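Beta-glucanase (Podospora anserina, PDB 4LE4) probably hydrolyses beta-glucans as a fungal glycoside hydrolase of family 131, and is captured here in a crystal with the cellulose fragment cellotriose. Local coordinates at residues V95-S100 / V229-G234; E114-F119 / L210-S215; N164-I169 / D185-K190. All coordinates share one frame; numbering follows the deposited sequence.

Interaction 1 of 3, residues V95-S100 / V229-G234; sequences VYYHFS and VYIESG
Tyr96 N donates a hydrogen bond to Glu232 O at 2.8 Å, an almost linear bond (176°) that comes in nearly along the C=O axis. Glu232 N answers to Tyr96 O, closing a hydrogen-bonded antiparallel pair. The next such pair joins His98 and Tyr230 unevenly: His98 N to Tyr230 O is short at 2.8 Å, whereas Tyr230 N reaches His98 O at 3.3 Å, with the donor well above the carbonyl plane. Tyr97 and Ile231 form the non-hydrogen-bonded pair between them, where Ile231 CA-H points at Tyr96 O.

The side chains of the His98 pair make an offset stack, ring centroids 4.0 Å apart and planes only 9° from parallel. A chi1 of 68° puts Tyr230 CG between its own backbone N and carbonyl carbon; the phenol beyond it lies against the imidazole. The overlap is shifted: Tyr230 OH lies 3.3 Å above the centre of the imidazole, while His98 ND1 lies over the rim of the phenol, 3.4 Å from Tyr230 CE1. His98 CB covers more of the same phenol face. His98 NE2 bonds to Thr237 O, and Glu232 OE1 to Thr237 OG1, which ties this side to the chain that follows.

On the other side of the sheet Ile231 runs beside Tyr97, pointing the same way; its CG1 stands over the ring, and its CD1 is 3.5 Å from Tyr97 CE2.

The pair thus lies in the middle of one antiparallel sheet of the concanavalin-type beta-sandwich, strand 163-170 bordering 95-100 and strand 2-6 bordering 229-233. Tyr97, Phe99 and Val229 face Trp205 of strand 205-207 in the opposing sheet, while Leu236 and Pro243 help cover the His98-Tyr230 side.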
loop_
_atom_site.group_PDB
_atom_site.type_symbol
_atom_site.label_atom_id
_atom_site.label_comp_id
_atom_site.label_asym_id
_atom_site.label_seq_id
_atom_site.Cartn_x
_atom_site.Cartn_y
_atom_site.Cartn_z
ATOM N N VAL A 95 -16.637 -2.151 -0.061
ATOM C CA VAL A 95 -15.475 -3.039 -0.070
ATOM C C VAL A 95 -14.433 -2.498 0.904
ATOM O O VAL A 95 -14.321 -1.285 1.058
ATOM C CB VAL A 95 -14.838 -3.044 -1.478
ATOM C CG1 VAL A 95 -13.729 -4.070 -1.546
ATOM C CG2 VAL A 95 -15.909 -3.314 -2.530
ATOM N N TYR A 96 -13.692 -3.384 1.571
ATOM C CA TYR A 96 -12.650 -2.951 2.505
ATOM C C TYR A 96 -11.291 -3.312 1.930
ATOM O O TYR A 96 -11.044 -4.476 1.602
ATOM C CB TYR A 96 -12.801 -3.658 3.843
ATOM C CG TYR A 96 -14.118 -3.368 4.514
ATOM C CD1 TYR A 96 -14.286 -2.227 5.304
ATOM C CD2 TYR A 96 -15.184 -4.235 4.366
ATOM C CE1 TYR A 96 -15.510 -1.971 5.941
ATOM C CE2 TYR A 96 -16.401 -3.987 4.980
ATOM C CZ TYR A 96 -16.556 -2.863 5.762
ATOM O OH TYR A 96 -17.781 -2.638 6.355
ATOM N N TYR A 97 -10.405 -2.323 1.827
ATOM C CA TYR A 97 -9.075 -2.547 1.262
ATOM C C TYR A 97 -8.053 -2.545 2.390
ATOM O O TYR A 97 -7.806 -1.513 3.000
ATOM C CB TYR A 97 -8.726 -1.437 0.281
ATOM C CG TYR A 97 -9.313 -1.613 -1.081
ATOM C CD1 TYR A 97 -10.694 -1.597 -1.265
ATOM C CD2 TYR A 97 -8.490 -1.770 -2.197
ATOM C CE1 TYR A 97 -11.233 -1.729 -2.547
ATOM C CE2 TYR A 97 -9.017 -1.905 -3.474
ATOM C CZ TYR A 97 -10.393 -1.879 -3.641
ATOM O OH TYR A 97 -10.915 -1.953 -4.924
ATOM N N HIS A 98 -7.460 -3.698 2.657
ATOM C CA HIS A 98 -6.496 -3.840 3.747
ATOM C C HIS A 98 -5.026 -3.822 3.335
ATOM O O HIS A 98 -4.655 -4.234 2.239
ATOM C CB HIS A 98 -6.647 -5.202 4.443
ATOM C CG HIS A 98 -7.872 -5.374 5.283
ATOM N ND1 HIS A 98 -9.082 -5.801 4.771
ATOM C CD2 HIS A 98 -8.047 -5.264 6.622
ATOM C CE1 HIS A 98 -9.951 -5.939 5.759
ATOM N NE2 HIS A 98 -9.345 -5.623 6.892
ATOM N N PHE A 99 -4.189 -3.367 4.257
ATOM C CA PHE A 99 -2.730 -3.417 4.089
ATOM C C PHE A 99 -2.046 -2.964 5.356
ATOM O O PHE A 99 -2.612 -2.209 6.136
ATOM C CB PHE A 99 -2.199 -2.627 2.880
ATOM C CG PHE A 99 -2.431 -1.125 2.951
ATOM C CD1 PHE A 99 -3.664 -0.604 2.613
ATOM C CD2 PHE A 99 -1.404 -0.244 3.360
ATOM C CE1 PHE A 99 -3.911 0.770 2.674
ATOM C CE2 PHE A 99 -1.649 1.169 3.422
ATOM C CZ PHE A 99 -2.904 1.656 3.076
ATOM N N SER A 100 -0.831 -3.464 5.581
ATOM C CA SER A 100 -0.061 -3.068 6.744
ATOM C C SER A 100 1.253 -2.546 6.133
ATOM O O SER A 100 1.743 -3.081 5.155
ATOM C CB SER A 100 0.161 -4.255 7.690
ATOM O OG SER A 100 -1.092 -4.746 8.196
ATOM N N VAL A 229 -1.976 -7.593 2.857
ATOM C CA VAL A 229 -2.689 -6.889 1.799
ATOM C C VAL A 229 -3.802 -7.796 1.246
ATOM O O VAL A 229 -3.510 -8.862 0.746
ATOM C CB VAL A 229 -1.741 -6.570 0.642
ATOM C CG1 VAL A 229 -2.517 -5.821 -0.476
ATOM C CG2 VAL A 229 -0.529 -5.714 1.165
ATOM N N TYR A 230 -5.055 -7.384 1.360
ATOM C CA TYR A 230 -6.179 -8.169 0.823
ATOM C C TYR A 230 -7.429 -7.293 0.756
ATOM O O TYR A 230 -7.489 -6.203 1.335
ATOM C CB TYR A 230 -6.431 -9.453 1.658
ATOM C CG TYR A 230 -6.955 -9.250 3.074
ATOM C CD1 TYR A 230 -8.321 -9.387 3.355
ATOM C CD2 TYR A 230 -6.089 -8.947 4.139
ATOM C CE1 TYR A 230 -8.815 -9.233 4.660
ATOM C CE2 TYR A 230 -6.578 -8.789 5.445
ATOM C CZ TYR A 230 -7.946 -8.939 5.685
ATOM O OH TYR A 230 -8.444 -8.823 6.956
ATOM N N ILE A 231 -8.418 -7.758 0.015
ATOM C CA ILE A 231 -9.652 -7.005 -0.163
ATOM C C ILE A 231 -10.820 -7.899 0.219
ATOM O O ILE A 231 -10.901 -9.036 -0.237
ATOM C CB ILE A 231 -9.818 -6.576 -1.617
ATOM C CG1 ILE A 231 -8.685 -5.605 -2.018
ATOM C CG2 ILE A 231 -11.180 -5.893 -1.771
ATOM C CD1 ILE A 231 -8.541 -5.418 -3.569
ATOM N N GLU A 232 -11.724 -7.385 1.047
ATOM C CA GLU A 232 -12.856 -8.193 1.485
ATOM C C GLU A 232 -14.167 -7.403 1.397
ATOM O O GLU A 232 -14.168 -6.170 1.302
ATOM C CB GLU A 232 -12.590 -8.697 2.915
ATOM C CG GLU A 232 -13.082 -7.807 3.995
ATOM C CD GLU A 232 -12.624 -8.189 5.398
ATOM O OE1 GLU A 232 -12.639 -9.374 5.772
ATOM O OE2 GLU A 232 -12.271 -7.269 6.148
ATOM N N SER A 233 -15.288 -8.118 1.385
ATOM C CA SER A 233 -16.575 -7.439 1.327
ATOM C C SER A 233 -17.460 -7.993 2.415
ATOM O O SER A 233 -17.113 -8.993 3.047
ATOM C CB SER A 233 -17.263 -7.662 -0.016
ATOM O OG SER A 233 -17.466 -9.046 -0.220
ATOM N N GLY A 234 -18.600 -7.330 2.614
ATOM C CA GLY A 234 -19.560 -7.740 3.617
ATOM C C GLY A 234 -18.936 -8.049 4.961
ATOM O O GLY A 234 -18.620 -9.203 5.246
#

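Interaction 2 of 3, residues E114-F119 / L210-S215; sequences EHQIAF and LELPRS
Three backbone hydrogen bonds hold Glu114 and Gln116 to Leu210 and Leu212. Gln116 and Leu210 form a hydrogen-bonded antiparallel pair, Gln116 N to Leu210 O at 2.8 Å and Leu210 N to Gln116 O at 2.9 Å; beyond it Leu212 N reaches Glu114 O at 2.8 Å. A water accepts from Glu114 N and donates weakly to Pro213 O.

Among polar side chains, Gln116 NE2 gives a 2.8 Å bond to Glu114 OE2, in its own amide plane but from above the carboxylate plane. Glu114 OE2 also forms a salt bridge with Lys128 NZ, so one oxygen has two donors.

The Leu212 methyls make van der Waals contacts with these groups: CD1 packs beside the Gln116-Glu114 bond, 3.5 Å from Gln116 NE2, and CD2 is 3.5 Å from Glu114 OE1. The apolar contact is Leu210 CB on Phe119 CE1 at 3.7 Å, the side chains crossing at about a right angle.

On the other side, Glu211 runs alongside His115 in a CH-pi contact, CG over the imidazole face. Glu211 OE2 is 3.0 Å from His115 NE2, but the angle is poor for a hydrogen bond.

Their polar ends turn elsewhere: Glu211 OE1 to a salt bridge with Arg78 on adjoining strand 78-84, His115 NE2 to Glu222 of strand 222-233 in the opposing sheet, linking this contact to both sheets.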
loop_
_atom_site.group_PDB
_atom_site.type_symbol
_atom_site.label_atom_id
_atom_site.label_comp_id
_atom_site.label_asym_id
_atom_site.label_seq_id
_atom_site.Cartn_x
_atom_site.Cartn_y
_atom_site.Cartn_z
ATOM N N GLU A 114 7.748 14.018 -1.641
ATOM C CA GLU A 114 6.402 13.485 -1.471
ATOM C C GLU A 114 6.315 12.028 -1.937
ATOM O O GLU A 114 6.847 11.670 -2.984
ATOM C CB GLU A 114 5.403 14.344 -2.248
ATOM C CG GLU A 114 3.982 13.752 -2.310
ATOM C CD GLU A 114 2.973 14.690 -3.017
ATOM O OE1 GLU A 114 3.285 15.885 -3.255
ATOM O OE2 GLU A 114 1.861 14.233 -3.321
ATOM N N HIS A 115 5.645 11.190 -1.143
ATOM C CA HIS A 115 5.436 9.792 -1.510
ATOM C C HIS A 115 3.940 9.601 -1.516
ATOM O O HIS A 115 3.250 10.168 -0.672
ATOM C CB HIS A 115 6.015 8.829 -0.465
ATOM C CG HIS A 115 7.510 8.883 -0.360
ATOM N ND1 HIS A 115 8.182 9.975 0.152
ATOM C CD2 HIS A 115 8.456 7.972 -0.677
ATOM C CE1 HIS A 115 9.484 9.729 0.147
ATOM N NE2 HIS A 115 9.675 8.521 -0.352
ATOM N N GLN A 116 3.469 8.838 -2.489
ATOM C CA GLN A 116 2.048 8.484 -2.631
ATOM C C GLN A 116 2.095 6.957 -2.478
ATOM O O GLN A 116 2.808 6.286 -3.200
ATOM C CB GLN A 116 1.541 8.940 -3.995
ATOM C CG GLN A 116 1.410 10.495 -3.997
ATOM C CD GLN A 116 1.334 11.106 -5.378
ATOM O OE1 GLN A 116 1.114 10.410 -6.362
ATOM N NE2 GLN A 116 1.508 12.426 -5.456
ATOM N N ILE A 117 1.298 6.447 -1.548
ATOM C CA ILE A 117 1.332 5.041 -1.156
ATOM C C ILE A 117 -0.022 4.351 -1.183
ATOM O O ILE A 117 -0.997 4.911 -0.687
ATOM C CB ILE A 117 1.876 4.989 0.293
ATOM C CG1 ILE A 117 3.240 5.728 0.347
ATOM C CG2 ILE A 117 2.011 3.551 0.767
ATOM C CD1 ILE A 117 3.693 6.160 1.743
ATOM N N ALA A 118 -0.088 3.126 -1.709
ATOM C CA ALA A 118 -1.377 2.385 -1.711
ATOM C C ALA A 118 -2.505 3.258 -2.304
ATOM O O ALA A 118 -3.622 3.363 -1.766
ATOM C CB ALA A 118 -1.722 1.990 -0.304
ATOM N N PHE A 119 -2.211 3.844 -3.445
ATOM C CA PHE A 119 -3.141 4.766 -4.094
ATOM C C PHE A 119 -3.909 4.203 -5.252
ATOM O O PHE A 119 -3.440 3.278 -5.931
ATOM C CB PHE A 119 -2.357 6.005 -4.599
ATOM C CG PHE A 119 -1.265 5.681 -5.637
ATOM C CD1 PHE A 119 0.053 5.405 -5.234
ATOM C CD2 PHE A 119 -1.558 5.687 -6.997
ATOM C CE1 PHE A 119 1.058 5.146 -6.193
ATOM C CE2 PHE A 119 -0.571 5.431 -7.968
ATOM C CZ PHE A 119 0.741 5.159 -7.566
ATOM N N LEU A 210 5.079 5.546 -4.896
ATOM C CA LEU A 210 5.455 6.475 -5.947
ATOM C C LEU A 210 6.117 7.633 -5.187
ATOM O O LEU A 210 5.595 8.079 -4.176
ATOM C CB LEU A 210 4.200 6.950 -6.704
ATOM C CG LEU A 210 4.312 7.911 -7.894
ATOM C CD1 LEU A 210 3.045 7.897 -8.715
ATOM C CD2 LEU A 210 4.552 9.304 -7.359
ATOM N N GLU A 211 7.286 8.091 -5.643
ATOM C CA GLU A 211 7.956 9.202 -4.964
ATOM C C GLU A 211 8.227 10.322 -5.969
ATOM O O GLU A 211 8.835 10.090 -7.012
ATOM C CB GLU A 211 9.298 8.756 -4.358
ATOM C CG GLU A 211 10.119 9.879 -3.671
ATOM C CD GLU A 211 11.451 9.382 -3.096
ATOM O OE1 GLU A 211 12.131 8.574 -3.749
ATOM O OE2 GLU A 211 11.817 9.787 -1.983
ATOM N N LEU A 212 7.783 11.534 -5.665
ATOM C CA LEU A 212 8.020 12.650 -6.585
ATOM C C LEU A 212 9.424 13.209 -6.417
ATOM O O LEU A 212 10.007 13.113 -5.349
ATOM C CB LEU A 212 7.040 13.791 -6.316
ATOM C CG LEU A 212 5.533 13.569 -6.502
ATOM C CD1 LEU A 212 5.025 12.560 -5.501
ATOM C CD2 LEU A 212 4.805 14.902 -6.270
ATOM N N PRO A 213 9.997 13.781 -7.482
ATOM C CA PRO A 213 11.339 14.356 -7.347
ATOM C C PRO A 213 11.173 15.712 -6.653
ATOM O O PRO A 213 10.061 16.233 -6.556
ATOM C CB PRO A 213 11.785 14.537 -8.792
ATOM C CG PRO A 213 10.496 14.934 -9.473
ATOM C CD PRO A 213 9.481 13.940 -8.858
ATOM N N ARG A 214 12.261 16.242 -6.113
ATOM C CA ARG A 214 12.253 17.572 -5.512
ATOM C C ARG A 214 13.645 18.111 -5.762
ATOM O O ARG A 214 14.652 17.450 -5.497
ATOM C CB ARG A 214 11.986 17.587 -4.010
ATOM C CG ARG A 214 12.029 19.043 -3.450
ATOM C CD ARG A 214 11.713 19.164 -1.946
ATOM N NE ARG A 214 10.309 18.857 -1.642
ATOM C CZ ARG A 214 9.298 19.700 -1.826
ATOM N NH1 ARG A 214 9.532 20.922 -2.306
ATOM N NH2 ARG A 214 8.045 19.308 -1.568
ATOM N N SER A 215 13.677 19.314 -6.314
ATOM C CA SER A 215 14.924 19.972 -6.643
ATOM C C SER A 215 15.966 19.924 -5.525
ATOM O O SER A 215 15.699 20.294 -4.383
ATOM C CB SER A 215 14.622 21.423 -7.026
ATOM O OG SER A 215 15.811 22.054 -7.422
HETATM O O HOH W 1 8.341 16.048 -3.634
#

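Interaction 3 of 3, residues N164-I169 / D185-K190; sequences NVAYEI and DPLTRK
Asn164 and Leu187 mark the nearest backbone approach, CA to CA 7.2 Å, and the end-to-end directions of the two segments are 24° apart. Leu187 sits in the loop leading into strand 188-195 and comes close to Asn164; farther on, strand 175-182 lies between 163-170 and 188-195 in the sheet.

Leu187 makes the apolar part. Its CG is anti to the carbonyl carbon (chi1 -63°), and the two methyls beyond it divide the work along strand 163-170. CD2 comes down on the Asn164 backbone, 3.4 Å from Asn164 O, and also lies 3.9 Å from Asn164 CB. CD1 meets the single methyl two residues on, 3.7 Å from Ala166 CB. Leu236 and His98 touch Ala166 too, so this methyl is packed from several directions.

Further along, Glu168 and Arg189 form a salt bridge. Arg189 NH2 donates to Glu168 OE1 at 2.9 Å, arriving on the syn side of the carboxylate though somewhat out of its plane. This one hydrogen bond makes the grip single rather than two-pronged; the other oxygen is more distant, Glu168 OE2 lying 3.5 Å from Arg189 NH2. The carboxylate and guanidinium planes are turned 40° apart. Glu168 is extended, whereas the arginine chain bends on its way to the acid.

Glu168 OE1 takes a second hydrogen bond, from Trp179 NE1 on the middle strand, against whose side chain Arg189 also rests. One carboxylate oxygen is therefore held by two donors, which probably stabilises the ionised acid. Because Arg189 is exposed, the charge pairing lies toward solvent, while the buried leucine supplies the water-excluding part of the same contact.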
loop_
_atom_site.group_PDB
_atom_site.type_symbol
_atom_site.label_atom_id
_atom_site.label_comp_id
_atom_site.label_asym_id
_atom_site.label_seq_id
_atom_site.Cartn_x
_atom_site.Cartn_y
_atom_site.Cartn_z
ATOM N N ASN A 164 -1.502 -0.689 10.370
ATOM C CA ASN A 164 -2.482 -1.546 9.699
ATOM C C ASN A 164 -3.635 -0.632 9.283
ATOM O O ASN A 164 -4.146 0.110 10.094
ATOM C CB ASN A 164 -2.976 -2.597 10.700
ATOM C CG ASN A 164 -1.818 -3.232 11.490
ATOM O OD1 ASN A 164 -1.703 -3.084 12.729
ATOM N ND2 ASN A 164 -0.957 -3.903 10.780
ATOM N N VAL A 165 -4.043 -0.717 8.028
ATOM C CA VAL A 165 -5.077 0.161 7.481
ATOM C C VAL A 165 -6.156 -0.620 6.721
ATOM O O VAL A 165 -5.900 -1.715 6.196
ATOM C CB VAL A 165 -4.442 1.108 6.412
ATOM C CG1 VAL A 165 -5.528 1.945 5.681
ATOM C CG2 VAL A 165 -3.381 2.003 7.056
ATOM N N ALA A 166 -7.379 -0.098 6.749
ATOM C CA ALA A 166 -8.404 -0.628 5.887
ATOM C C ALA A 166 -9.148 0.593 5.349
ATOM O O ALA A 166 -9.616 1.427 6.135
ATOM C CB ALA A 166 -9.372 -1.559 6.618
ATOM N N TYR A 167 -9.196 0.742 4.019
ATOM C CA TYR A 167 -9.993 1.831 3.426
ATOM C C TYR A 167 -11.404 1.223 3.342
ATOM O O TYR A 167 -11.547 0.155 2.779
ATOM C CB TYR A 167 -9.607 2.117 1.984
ATOM C CG TYR A 167 -8.203 2.568 1.732
ATOM C CD1 TYR A 167 -7.544 3.387 2.635
ATOM C CD2 TYR A 167 -7.561 2.233 0.534
ATOM C CE1 TYR A 167 -6.263 3.879 2.349
ATOM C CE2 TYR A 167 -6.282 2.712 0.234
ATOM C CZ TYR A 167 -5.637 3.540 1.149
ATOM O OH TYR A 167 -4.368 4.040 0.864
ATOM N N GLU A 168 -12.402 1.881 3.915
ATOM C CA GLU A 168 -13.800 1.415 3.850
ATOM C C GLU A 168 -14.363 2.196 2.664
ATOM O O GLU A 168 -14.662 3.389 2.771
ATOM C CB GLU A 168 -14.540 1.800 5.136
ATOM C CG GLU A 168 -16.060 1.550 5.029
ATOM C CD GLU A 168 -16.830 1.755 6.320
ATOM O OE1 GLU A 168 -16.283 2.304 7.294
ATOM O OE2 GLU A 168 -18.021 1.364 6.349
ATOM N N ILE A 169 -14.487 1.543 1.517
ATOM C CA ILE A 169 -14.934 2.272 0.356
ATOM C C ILE A 169 -16.348 1.858 -0.066
ATOM O O ILE A 169 -16.627 0.673 -0.198
ATOM C CB ILE A 169 -13.965 2.026 -0.826
ATOM C CG1 ILE A 169 -12.510 2.278 -0.360
ATOM C CG2 ILE A 169 -14.340 2.941 -2.020
ATOM C CD1 ILE A 169 -11.471 2.147 -1.438
ATOM N N ASP A 185 -2.841 -4.209 17.705
ATOM C CA ASP A 185 -4.208 -3.819 18.052
ATOM C C ASP A 185 -5.210 -3.916 16.904
ATOM O O ASP A 185 -4.847 -3.734 15.751
ATOM C CB ASP A 185 -4.184 -2.392 18.608
ATOM C CG ASP A 185 -3.283 -2.273 19.822
ATOM O OD1 ASP A 185 -3.456 -3.057 20.792
ATOM O OD2 ASP A 185 -2.403 -1.400 19.817
ATOM N N PRO A 186 -6.480 -4.218 17.213
ATOM C CA PRO A 186 -7.556 -4.334 16.220
ATOM C C PRO A 186 -7.812 -2.983 15.547
ATOM O O PRO A 186 -7.698 -1.939 16.191
ATOM C CB PRO A 186 -8.782 -4.705 17.056
ATOM C CG PRO A 186 -8.211 -5.293 18.318
ATOM C CD PRO A 186 -6.980 -4.488 18.574
ATOM N N LEU A 187 -8.174 -3.017 14.272
ATOM C CA LEU A 187 -8.516 -1.802 13.530
ATOM C C LEU A 187 -9.711 -1.075 14.166
ATOM O O LEU A 187 -10.675 -1.717 14.586
ATOM C CB LEU A 187 -8.945 -2.161 12.101
ATOM C CG LEU A 187 -7.923 -2.838 11.178
ATOM C CD1 LEU A 187 -8.594 -3.213 9.848
ATOM C CD2 LEU A 187 -6.761 -1.886 10.936
ATOM N N THR A 188 -9.649 0.249 14.253
ATOM C CA THR A 188 -10.812 0.991 14.711
ATOM C C THR A 188 -11.008 2.092 13.670
ATOM O O THR A 188 -10.054 2.464 12.956
ATOM C CB THR A 188 -10.690 1.583 16.158
ATOM O OG1 THR A 188 -9.564 2.456 16.244
ATOM C CG2 THR A 188 -10.591 0.444 17.184
ATOM N N ARG A 189 -12.244 2.568 13.524
ATOM C CA ARG A 189 -12.519 3.591 12.522
ATOM C C ARG A 189 -12.096 4.948 13.062
ATOM O O ARG A 189 -12.647 5.464 14.054
ATOM C CB ARG A 189 -13.997 3.634 12.148
ATOM C CG ARG A 189 -14.304 4.825 11.273
ATOM C CD ARG A 189 -15.793 5.127 11.224
ATOM N NE ARG A 189 -16.449 4.277 10.248
ATOM C CZ ARG A 189 -17.745 4.365 9.949
ATOM N NH1 ARG A 189 -18.500 5.269 10.573
ATOM N NH2 ARG A 189 -18.276 3.568 9.017
ATOM N N LYS A 190 -11.112 5.534 12.407
ATOM C CA LYS A 190 -10.596 6.803 12.859
ATOM C C LYS A 190 -11.125 8.033 12.119
ATOM O O LYS A 190 -10.980 9.156 12.613
ATOM C CB LYS A 190 -9.084 6.738 12.867
ATOM C CG LYS A 190 -8.630 5.701 13.933
ATOM C CD LYS A 190 -7.130 5.613 14.153
ATOM C CE LYS A 190 -6.840 4.475 15.170
ATOM N NZ LYS A 190 -5.391 4.324 15.496
#

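How the interactions relate
From the N terminus the chain lays down 95-100, then 114-119, then 164-169, and meets their partners in reverse order: 185-190, 210-215 and 229-234. Interaction 3 therefore closes the shortest loop, interaction 2 encloses it, and interaction 1 encloses both; none of them cross. Interactions 1 and 3 share one sheet, where strands 94-102 and 163-170 are neighbours and Phe99 O receives Val165 N. Interaction 2 belongs to the opposing sheet, its centre about 23 Å from each of the other two centres. Contacts between the sheets join it to them: Phe99 CZ packs on Ala118 CB, and Tyr167 OH probably bonds to Ala118 O.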